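Local atomic coordinates of IS607 family transposase IS1535 (Mycobacterium tuberculosis, PDB entry 6DGB), a protein that probably binds DNA and exchanges its strands as a serine-recombinase transposase of the IS607 family, represented here by its catalytic domain. Residues Pro51-Arg54 against Arg55-Asp59. Numbering follows the deposited sequence.
Sequences PKLR and RILSD
The short amphipathic helix 51-58, two turns long, is held by four successive i to i+4 backbone bonds of 2.8 to 3.1 Å: R55 N to P51 O, I56 N to K52 O, L57 N to L53 O and S58 N to R54 O. R54 O also has the hydroxyl of S58 beside it, OG at 2.9 Å; that side chain folds back over the preceding turn (chi1 59°), between R54 O and R55 O, and its single proton could serve either one. On the buried side L53 and L57, one turn apart, cross at a slant, L53 CG lying 3.9 Å from L57 CD1. The helix packs against the parallel four-stranded sheet of the resolvase-type catalytic domain: I56 spans strands 3-8, 37-42 and 64-67, L53 touches Y5, and L57 touches I65 of strand 64-67 and L81 and L85 of helix 78-86. I56 CG1 is placed beside its own backbone N (chi1 -75°), which turns CG1 and CD1 back over the K52 carbonyl, one turn earlier. E41 accepts a hydrogen bond from K52 N, at the first turn. L53 and L57 also pack on H80 of the second subunit, and beside this contact R54 lies against A83 and S58 against S86, both of that same neighbouring chain.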
loop_
_atom_site.group_PDB
_atom_site.type_symbol
_atom_site.label_atom_id
_atom_site.label_comp_id
_atom_site.label_asym_id
_atom_site.label_seq_id
_atom_site.Cartn_x
_atom_site.Cartn_y
_atom_site.Cartn_z
ATOM N N PRO A 51 -2.402 4.915 13.494
ATOM C CA PRO A 51 -3.556 5.793 13.781
ATOM C C PRO A 51 -3.316 7.279 13.607
ATOM O O PRO A 51 -4.288 8.017 13.461
ATOM C CB PRO A 51 -3.915 5.442 15.221
ATOM C CG PRO A 51 -2.622 4.966 15.808
ATOM C CD PRO A 51 -1.919 4.238 14.715
ATOM N N LYS A 52 -2.037 7.712 13.661
ATOM C CA LYS A 52 -1.640 9.109 13.473
ATOM C C LYS A 52 -1.852 9.497 11.996
ATOM O O LYS A 52 -2.429 10.558 11.739
ATOM C CB LYS A 52 -0.189 9.338 13.893
ATOM C CG LYS A 52 0.045 9.140 15.386
ATOM C CD LYS A 52 1.236 9.949 15.886
ATOM C CE LYS A 52 1.331 10.013 17.391
ATOM N NZ LYS A 52 2.234 11.116 17.843
ATOM N N LEU A 53 -1.454 8.602 11.038
ATOM C CA LEU A 53 -1.628 8.805 9.593
ATOM C C LEU A 53 -3.090 8.636 9.178
ATOM O O LEU A 53 -3.549 9.310 8.250
ATOM C CB LEU A 53 -0.700 7.903 8.754
ATOM C CG LEU A 53 -0.722 8.101 7.228
ATOM C CD1 LEU A 53 -0.312 9.510 6.816
ATOM C CD2 LEU A 53 0.171 7.128 6.567
ATOM N N ARG A 54 -3.821 7.752 9.883
ATOM C CA ARG A 54 -5.245 7.527 9.668
ATOM C C ARG A 54 -5.973 8.843 9.974
ATOM O O ARG A 54 -6.662 9.370 9.106
ATOM C CB ARG A 54 -5.742 6.367 10.554
ATOM C CG ARG A 54 -7.240 6.028 10.418
ATOM C CD ARG A 54 -7.687 4.876 11.312
ATOM N NE ARG A 54 -7.314 5.064 12.723
ATOM C CZ ARG A 54 -8.090 5.617 13.654
ATOM N NH1 ARG A 54 -9.308 6.047 13.345
ATOM N NH2 ARG A 54 -7.651 5.746 14.899
ATOM N N ARG A 55 -5.719 9.417 11.156
ATOM C CA ARG A 55 -6.282 10.683 11.614
ATOM C C ARG A 55 -5.991 11.807 10.606
ATOM O O ARG A 55 -6.908 12.527 10.223
ATOM C CB ARG A 55 -5.727 11.010 13.012
ATOM C CG ARG A 55 -6.650 11.839 13.908
ATOM C CD ARG A 55 -6.330 11.656 15.387
ATOM N NE ARG A 55 -5.074 12.296 15.782
ATOM C CZ ARG A 55 -4.975 13.536 16.260
ATOM N NH1 ARG A 55 -6.059 14.291 16.395
ATOM N NH2 ARG A 55 -3.789 14.033 16.594
ATOM N N ILE A 56 -4.727 11.910 10.138
ATOM C CA ILE A 56 -4.272 12.887 9.135
ATOM C C ILE A 56 -5.043 12.696 7.816
ATOM O O ILE A 56 -5.593 13.675 7.313
ATOM C CB ILE A 56 -2.728 12.809 8.922
ATOM C CG1 ILE A 56 -1.963 13.444 10.101
ATOM C CG2 ILE A 56 -2.304 13.455 7.600
ATOM C CD1 ILE A 56 -0.540 12.951 10.246
ATOM N N LEU A 57 -5.104 11.441 7.272
ATOM C CA LEU A 57 -5.792 11.173 6.012
ATOM C C LEU A 57 -7.300 11.374 6.097
ATOM O O LEU A 57 -7.893 11.863 5.136
ATOM C CB LEU A 57 -5.446 9.799 5.430
ATOM C CG LEU A 57 -3.989 9.589 5.020
ATOM C CD1 LEU A 57 -3.719 8.129 4.671
ATOM C CD2 LEU A 57 -3.551 10.564 3.953
ATOM N N SER A 58 -7.913 11.055 7.247
ATOM C CA SER A 58 -9.355 11.238 7.432
ATOM C C SER A 58 -9.739 12.696 7.719
ATOM O O SER A 58 -10.914 13.024 7.620
ATOM C CB SER A 58 -9.896 10.299 8.502
ATOM O OG SER A 58 -9.260 10.494 9.753
ATOM N N ASP A 59 -8.759 13.580 8.042
ATOM C CA ASP A 59 -9.020 15.001 8.286
ATOM C C ASP A 59 -8.966 15.771 6.965
ATOM O O ASP A 59 -7.887 15.892 6.397
ATOM C CB ASP A 59 -8.050 15.598 9.329
ATOM C CG ASP A 59 -8.134 17.112 9.480
ATOM O OD1 ASP A 59 -9.269 17.635 9.666
ATOM O OD2 ASP A 59 -7.069 17.774 9.420
#